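Local atomic coordinates of cruciferin (Brassica napus, PDB entry 3KGL), a protein that probably serves as a seed storage protein of the 11S globulin family, holding a nutrient reserve in the seed as a hexamer of two-chain subunits. Residues D32-Q37 / W207-E212; E73-R78 / Q144-I149; D153-H158 / R286-L291. One frame throughout, in Å; residues are numbered along the deposited sequence.

Interaction 1. Residues D32-Q37 / W207-E212; sequences DHHAPQ and WIEGRE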
# COMPACT_ATOMS: atom_id res chain seq x y z
N ASP A 32 23.54 -1.95 3.03
CA ASP A 32 23.17 -1.21 1.83
C ASP A 32 21.84 -1.66 1.22
O ASP A 32 21.69 -2.80 0.75
CB ASP A 32 24.27 -1.33 0.79
CG ASP A 32 24.09 -0.36 -0.34
OD1 ASP A 32 23.29 0.59 -0.18
OD2 ASP A 32 24.74 -0.54 -1.38
N HIS A 33 20.86 -0.76 1.21
CA HIS A 33 19.55 -1.10 0.68
C HIS A 33 19.50 -0.93 -0.84
O HIS A 33 18.51 -1.32 -1.46
CB HIS A 33 18.47 -0.27 1.36
CG HIS A 33 18.81 1.18 1.47
ND1 HIS A 33 19.63 1.67 2.47
CD2 HIS A 33 18.47 2.24 0.70
CE1 HIS A 33 19.76 2.98 2.31
NE2 HIS A 33 19.07 3.35 1.25
N HIS A 34 20.55 -0.35 -1.41
CA HIS A 34 20.68 -0.22 -2.87
C HIS A 34 21.24 -1.49 -3.51
O HIS A 34 21.36 -1.57 -4.73
CB HIS A 34 21.60 0.95 -3.25
CG HIS A 34 21.14 2.28 -2.75
ND1 HIS A 34 21.86 3.01 -1.84
CD2 HIS A 34 20.04 3.01 -3.04
CE1 HIS A 34 21.23 4.14 -1.59
NE2 HIS A 34 20.12 4.17 -2.30
N ALA A 35 21.63 -2.45 -2.69
CA ALA A 35 22.00 -3.74 -3.21
C ALA A 35 20.77 -4.34 -3.88
O ALA A 35 19.68 -4.35 -3.30
CB ALA A 35 22.49 -4.64 -2.08
N PRO A 36 20.93 -4.84 -5.12
CA PRO A 36 19.78 -5.45 -5.80
C PRO A 36 19.05 -6.42 -4.90
O PRO A 36 17.85 -6.33 -4.75
CB PRO A 36 20.44 -6.18 -6.96
CG PRO A 36 21.61 -5.29 -7.29
CD PRO A 36 22.13 -4.83 -5.97
N GLN A 37 19.79 -7.33 -4.27
CA GLN A 37 19.22 -8.31 -3.35
C GLN A 37 18.42 -7.72 -2.18
O GLN A 37 17.39 -8.29 -1.78
CB GLN A 37 20.36 -9.20 -2.83
CG GLN A 37 20.18 -9.76 -1.45
CD GLN A 37 21.39 -10.59 -1.05
OE1 GLN A 37 21.42 -11.19 0.03
NE2 GLN A 37 22.41 -10.61 -1.92
N TRP A 207 24.55 6.48 3.97
CA TRP A 207 23.80 5.32 3.47
C TRP A 207 22.77 5.71 2.41
O TRP A 207 22.20 4.85 1.75
CB TRP A 207 23.12 4.57 4.62
CG TRP A 207 22.17 5.42 5.42
CD1 TRP A 207 20.82 5.50 5.27
CD2 TRP A 207 22.51 6.32 6.49
NE1 TRP A 207 20.30 6.39 6.18
CE2 TRP A 207 21.31 6.91 6.94
CE3 TRP A 207 23.71 6.70 7.11
CZ2 TRP A 207 21.27 7.84 7.98
CZ3 TRP A 207 23.67 7.62 8.14
CH2 TRP A 207 22.45 8.19 8.56
N ILE A 208 22.54 7.02 2.26
CA ILE A 208 21.73 7.58 1.17
C ILE A 208 22.67 8.12 0.08
O ILE A 208 23.81 8.47 0.36
CB ILE A 208 20.85 8.72 1.71
CG1 ILE A 208 20.11 8.27 2.98
CG2 ILE A 208 19.86 9.18 0.67
CD1 ILE A 208 19.09 9.27 3.45
N GLU A 209 22.20 8.21 -1.17
CA GLU A 209 23.07 8.56 -2.31
C GLU A 209 23.76 9.93 -2.30
O GLU A 209 24.97 10.04 -2.07
CB GLU A 209 22.35 8.36 -3.64
CG GLU A 209 22.43 6.94 -4.17
CD GLU A 209 21.61 6.73 -5.43
OE1 GLU A 209 21.56 7.66 -6.27
OE2 GLU A 209 21.04 5.63 -5.57
N GLY A 210 23.00 10.98 -2.59
CA GLY A 210 23.60 12.28 -2.83
C GLY A 210 23.72 13.20 -1.63
O GLY A 210 23.40 14.39 -1.71
N ARG A 211 24.19 12.66 -0.51
CA ARG A 211 24.34 13.46 0.70
C ARG A 211 25.60 14.37 0.72
O ARG A 211 25.67 15.37 1.46
CB ARG A 211 24.27 12.53 1.92
CG ARG A 211 22.86 12.02 2.18
CD ARG A 211 21.97 13.06 2.92
NE ARG A 211 22.19 14.44 2.48
CZ ARG A 211 21.34 15.45 2.68
NH1 ARG A 211 20.17 15.27 3.29
NH2 ARG A 211 21.65 16.66 2.24
N GLU A 212 26.58 14.03 -0.11
CA GLU A 212 27.79 14.83 -0.27
C GLU A 212 28.46 15.24 1.06
O GLU A 212 28.89 16.39 1.26
CB GLU A 212 27.52 16.03 -1.19
CG GLU A 212 27.11 15.64 -2.62
CD GLU A 212 27.27 16.78 -3.63
OE1 GLU A 212 27.88 17.81 -3.29
OE2 GLU A 212 26.77 16.65 -4.76
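His34 sets one face of its imidazole under Glu209 OE2, while its CE1 comes near Trp207 O. The side chain starts at CB, which points at the facing loop. CG is anti to the carbonyl carbon (chi1 -59°), which sets it beside the backbone N. His34 ND1, the first ring nitrogen, gives a weak hydrogen bond of 3.3 Å back to Asp32 OD1. Asp32 OD1 also accepts the backbone N of His34 at 3.1 Å, from above the carboxylate plane. That pair forms an Asx turn inside the type I turn Asp32-Ala35. His34 CE1 lies 3.5 Å from Trp207 O. At the tip, His34 NE2 is 3.7 Å from Glu209 OE2, too long for a bond. The extended Glu209 chain brings this oxygen over one ring face. His33 CD2 covers the opposite face of the His34 ring, 3.9 Å above its centre. An alanine at His34 would probably leave a gap between His33 and Glu209 and let the glutamate tip turn more freely.

His33 adds the second touch. Its CE1 is 3.1 Å from Trp207 O and meets the edge of the indole at CD1, 4.0 Å away. Its NE2 is bonded to Asn191 OD1, while Trp207 NE1 is held by Pro192 O. Between the two segments the rings and the carboxylate meet by van der Waals contact.

The turn sits between strand 26-30 and helix 36-41, with Ala35 as the N-cap residue. The facing residues belong to the long loop between strand 194-196 and helix 225-232. Trp207 packs on His19 and Leu21 of strand 19-23, so the loop is held to the edge of the N-terminal sheet. Ile208 and Glu209 also pack on Gln8 and Asn5 of a neighbouring subunit.

Interaction 2. Residues E73-R78 / Q144-I149; sequences EGLMGR and QKVEHI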
# COMPACT_ATOMS: atom_id res chain seq x y z
N GLU A 73 23.12 -7.36 27.08
CA GLU A 73 22.07 -7.09 28.04
C GLU A 73 22.09 -5.59 28.28
O GLU A 73 23.15 -4.96 28.17
CB GLU A 73 22.36 -7.85 29.34
CG GLU A 73 21.14 -8.33 30.12
CD GLU A 73 21.45 -9.51 31.05
OE1 GLU A 73 20.65 -9.77 31.99
OE2 GLU A 73 22.50 -10.17 30.85
N GLY A 74 20.94 -5.00 28.60
CA GLY A 74 20.90 -3.58 28.91
C GLY A 74 19.52 -2.99 29.17
O GLY A 74 18.58 -3.71 29.50
N LEU A 75 19.42 -1.68 29.02
CA LEU A 75 18.18 -0.95 29.25
C LEU A 75 17.63 -0.38 27.94
O LEU A 75 18.39 -0.09 27.02
CB LEU A 75 18.42 0.18 30.27
CG LEU A 75 18.89 -0.31 31.65
CD1 LEU A 75 19.14 0.83 32.60
CD2 LEU A 75 17.85 -1.23 32.23
N MET A 76 16.30 -0.25 27.86
CA MET A 76 15.66 0.41 26.73
C MET A 76 14.52 1.33 27.13
O MET A 76 13.80 1.07 28.08
CB MET A 76 15.13 -0.60 25.73
CG MET A 76 14.06 -0.00 24.85
SD MET A 76 13.31 -1.22 23.78
CE MET A 76 12.50 -2.27 24.98
N GLY A 77 14.36 2.41 26.38
CA GLY A 77 13.31 3.37 26.63
C GLY A 77 12.58 3.69 25.34
O GLY A 77 13.17 4.10 24.35
N ARG A 78 11.27 3.47 25.37
CA ARG A 78 10.40 3.84 24.27
C ARG A 78 9.70 5.09 24.77
O ARG A 78 9.56 5.27 25.98
CB ARG A 78 9.38 2.72 24.03
CG ARG A 78 9.25 2.19 22.60
CD ARG A 78 8.83 0.71 22.61
NE ARG A 78 7.94 0.44 23.74
CZ ARG A 78 7.95 -0.67 24.46
NH1 ARG A 78 8.81 -1.64 24.16
NH2 ARG A 78 7.11 -0.82 25.47
N GLN A 144 8.99 7.90 31.07
CA GLN A 144 8.43 6.67 30.52
C GLN A 144 9.08 5.41 31.09
O GLN A 144 10.11 5.48 31.76
CB GLN A 144 8.53 6.68 28.99
CG GLN A 144 7.58 7.67 28.29
CD GLN A 144 6.34 7.00 27.70
OE1 GLN A 144 5.42 7.68 27.24
NE2 GLN A 144 6.32 5.67 27.71
N LYS A 145 8.45 4.27 30.84
CA LYS A 145 8.96 3.01 31.35
C LYS A 145 10.30 2.66 30.73
O LYS A 145 10.44 2.59 29.50
CB LYS A 145 7.95 1.88 31.11
CG LYS A 145 8.53 0.48 31.25
CD LYS A 145 7.43 -0.59 31.33
CE LYS A 145 6.70 -0.55 32.68
NZ LYS A 145 5.87 -1.77 32.92
N VAL A 146 11.29 2.46 31.58
CA VAL A 146 12.58 1.95 31.16
C VAL A 146 12.61 0.44 31.37
O VAL A 146 12.63 -0.03 32.51
CB VAL A 146 13.72 2.57 31.96
CG1 VAL A 146 15.02 1.82 31.70
CG2 VAL A 146 13.87 4.03 31.62
N GLU A 147 12.60 -0.30 30.28
CA GLU A 147 12.62 -1.76 30.32
C GLU A 147 14.05 -2.30 30.40
O GLU A 147 15.00 -1.60 30.05
CB GLU A 147 11.89 -2.32 29.08
CG GLU A 147 10.37 -2.19 29.13
CD GLU A 147 9.75 -1.91 27.76
OE1 GLU A 147 9.67 -0.73 27.37
OE2 GLU A 147 9.31 -2.88 27.10
N HIS A 148 14.20 -3.54 30.88
CA HIS A 148 15.48 -4.24 30.80
C HIS A 148 15.40 -5.19 29.62
O HIS A 148 14.35 -5.78 29.36
CB HIS A 148 15.78 -5.02 32.08
CG HIS A 148 17.13 -5.68 32.08
ND1 HIS A 148 17.31 -7.03 31.87
CD2 HIS A 148 18.38 -5.16 32.27
CE1 HIS A 148 18.60 -7.32 31.92
NE2 HIS A 148 19.27 -6.20 32.16
N ILE A 149 16.52 -5.32 28.91
CA ILE A 149 16.59 -6.21 27.76
C ILE A 149 17.77 -7.16 27.87
O ILE A 149 18.84 -6.78 28.38
CB ILE A 149 16.68 -5.42 26.44
CG1 ILE A 149 17.80 -4.38 26.52
CG2 ILE A 149 15.36 -4.75 26.14
CD1 ILE A 149 18.08 -3.71 25.21
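Arg78 and Glu147 form the charged contact between these two antiparallel strands. Arg78 NH2 lies 3.2 Å from Glu147 OE1 in a salt bridge. OE1 stands over one face of the guanidinium, toward its rim, and the two planes are 73° apart. NH1 adds a weak hydrogen bond to OE2 of the same carboxylate. Glu147 OE2 is hydrogen-bonded to Thr288 OG1, and Arg78 NH1 reaches the same OG1 by a weak bond.

The backbone bonds come in two reciprocal pairs. Gly74 N meets Ile149 O at 2.8 Å, and Ile149 N returns to Gly74 O. Met76 and Glu147 repeat the pattern, each N to O distance 2.9 Å. Leu75 and His148 form the non-hydrogen-bonded pair between them. Leu75 CA also makes a CA-H...O contact with Glu147 O.

The apolar contacts fall on both faces. Met76 CE touches Ile149 CG2 at 4.0 Å on the face that carries Met76, Glu147 and Ile149. Met76 CG is anti to its backbone N (chi1 159°), and the chain then runs beside Glu147, pointing the same way. On the other face, that of Leu75 and His148, Leu75 CB rests 4.0 Å from Val146 CG1.

The last group lies at the edge of the His148 ring. Glu73 OE1 lies at the ring edge, 3.2 Å from His148 CE1, and Leu75 CD2 also lies at the edge, near His148 CD2. The carboxylate of Glu73 is turned 63° from the ring.

Strand 73-79 lies between strands 141-150 and 162-166, in a curled sheet of the first cupin domain. Leu75 and Gly77 bond to Tyr166 and Trp164 on its other side. Met76 and Ile149 pack on Ile155 of strand 153-157, in the other sheet of the barrel. Val146 meets Pro422 of a neighbouring subunit.

Interaction 3. Residues D153-H158 / R286-L291; sequences DTIATH and RCTDNL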
# COMPACT_ATOMS: atom_id res chain seq x y z
N ASP A 153 15.48 -10.96 23.23
CA ASP A 153 14.34 -10.05 23.24
C ASP A 153 14.09 -9.57 21.81
O ASP A 153 15.02 -9.25 21.08
CB ASP A 153 14.58 -8.84 24.16
CG ASP A 153 14.46 -9.18 25.64
OD1 ASP A 153 13.73 -10.14 25.99
OD2 ASP A 153 15.08 -8.46 26.45
N THR A 154 12.82 -9.52 21.43
CA THR A 154 12.44 -8.99 20.14
C THR A 154 11.53 -7.78 20.34
O THR A 154 10.43 -7.90 20.89
CB THR A 154 11.75 -10.07 19.31
OG1 THR A 154 12.51 -11.28 19.42
CG2 THR A 154 11.66 -9.65 17.84
N ILE A 155 12.00 -6.61 19.92
CA ILE A 155 11.31 -5.34 20.14
C ILE A 155 10.60 -4.81 18.90
O ILE A 155 11.14 -4.91 17.79
CB ILE A 155 12.31 -4.25 20.60
CG1 ILE A 155 12.64 -4.41 22.09
CG2 ILE A 155 11.76 -2.86 20.30
CD1 ILE A 155 13.91 -5.17 22.34
N ALA A 156 9.41 -4.24 19.08
CA ALA A 156 8.68 -3.60 17.97
C ALA A 156 8.49 -2.10 18.15
O ALA A 156 8.27 -1.60 19.26
CB ALA A 156 7.36 -4.27 17.74
N THR A 157 8.58 -1.38 17.04
CA THR A 157 8.53 0.07 17.06
C THR A 157 7.70 0.64 15.91
O THR A 157 7.99 0.38 14.75
CB THR A 157 9.94 0.67 17.05
OG1 THR A 157 10.29 1.03 18.39
CG2 THR A 157 10.00 1.91 16.17
N HIS A 158 6.67 1.40 16.26
CA HIS A 158 5.83 2.09 15.29
C HIS A 158 6.59 3.25 14.67
O HIS A 158 7.38 3.88 15.34
CB HIS A 158 4.60 2.65 16.03
CG HIS A 158 3.29 2.09 15.55
ND1 HIS A 158 2.84 0.84 15.92
CD2 HIS A 158 2.34 2.61 14.74
CE1 HIS A 158 1.66 0.62 15.35
NE2 HIS A 158 1.34 1.68 14.64
N ARG A 286 1.61 -4.94 24.65
CA ARG A 286 2.92 -5.56 24.82
C ARG A 286 3.72 -5.41 23.51
O ARG A 286 3.25 -5.81 22.44
CB ARG A 286 2.76 -7.04 25.19
CG ARG A 286 3.96 -7.66 25.89
CD ARG A 286 3.90 -9.18 25.86
NE ARG A 286 4.98 -9.79 26.64
CZ ARG A 286 5.52 -10.98 26.38
NH1 ARG A 286 5.09 -11.69 25.34
NH2 ARG A 286 6.49 -11.46 27.15
N CYS A 287 4.91 -4.83 23.61
CA CYS A 287 5.73 -4.56 22.43
C CYS A 287 7.09 -5.30 22.43
O CYS A 287 7.77 -5.33 21.41
CB CYS A 287 5.93 -3.05 22.23
SG CYS A 287 4.59 -2.18 21.32
N THR A 288 7.46 -5.90 23.56
CA THR A 288 8.69 -6.70 23.66
C THR A 288 8.35 -8.18 23.89
O THR A 288 7.26 -8.51 24.36
CB THR A 288 9.60 -6.24 24.82
OG1 THR A 288 9.52 -4.82 24.98
CG2 THR A 288 11.04 -6.63 24.55
N ASP A 289 9.28 -9.08 23.57
CA ASP A 289 9.06 -10.51 23.74
C ASP A 289 10.37 -11.28 23.54
O ASP A 289 11.24 -10.83 22.80
CB ASP A 289 8.00 -11.01 22.75
CG ASP A 289 7.28 -12.27 23.25
OD1 ASP A 289 7.91 -13.08 23.96
OD2 ASP A 289 6.09 -12.44 22.92
N ASN A 290 10.53 -12.42 24.20
CA ASN A 290 11.79 -13.16 24.08
C ASN A 290 11.69 -14.47 23.28
O ASN A 290 10.97 -15.40 23.66
CB ASN A 290 12.43 -13.41 25.45
CG ASN A 290 13.85 -13.92 25.33
OD1 ASN A 290 14.08 -15.08 24.99
ND2 ASN A 290 14.83 -13.05 25.61
N LEU A 291 12.44 -14.52 22.18
CA LEU A 291 12.37 -15.62 21.24
C LEU A 291 13.31 -16.76 21.60
O LEU A 291 13.22 -17.85 21.03
CB LEU A 291 12.66 -15.12 19.82
CG LEU A 291 11.49 -14.40 19.17
CD1 LEU A 291 11.81 -14.09 17.73
CD2 LEU A 291 10.26 -15.28 19.28
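Asp153 and Asn290 meet through their flat ends, with carboxylate and amide planes 85° apart. Asn290 ND2 gives a 3.1 Å hydrogen bond to Asp153 OD1. The oxygen lies nearly in the amide plane but is met from above its own carboxylate. The guanidinium of Arg286 has Thr288 O over one face, and its NH1 forms a salt bridge with Asp289 OD2.

Ile155 and Thr288 lie side by side, CG1 to CG2 3.7 Å apart. Thr154 OG1 comes against Leu291 CG at 3.3 Å. The backbones run antiparallel: Ala156 N donates to Cys287 O at 3.1 Å.

The weakly bonded strand 288-290 is added at the edge of the sheet, next to strand 153-157, whose other side pairs with strand 65-71. Segment 286-291 follows soon after Cys283, which is disulfide-bonded to Cys83. In 11S globulins the basic chain begins ahead of this cysteine, so in the mature protein the pairing would probably tie the basic chain to the acidic chain.

Asn290 ND2 also donates to Thr151 O, which holds the amide. Asp153 is buried, yet OD2 takes Arg150 N while OD1 takes the amide. The two N-H donors on Asp153, Arg150 N and Asn290 ND2, would probably stabilise a negative charge there.

Interactions 2 and 3 are neighbours, with centres about 11 Å apart. They touch through Arg78, Glu147 and Met76 on one side and Thr288, Cys287 and Ile155 on the other. They lie in two facing sheets of the N-terminal cupin barrel, and strand 153-157 directly follows strand 141-150 in the chain. Interaction 1 stands apart, its centre about 31 Å from interaction 2 and 28 Å from interaction 3. Along the chain, interaction 2 falls between the two segments of interaction 1, and interaction 3 crosses interaction 1. Interaction 3 adds residues 286-291, from the start of the C-terminal half, to the edge of an N-terminal sheet, while interactions 1 and 2 each reach a neighbouring subunit.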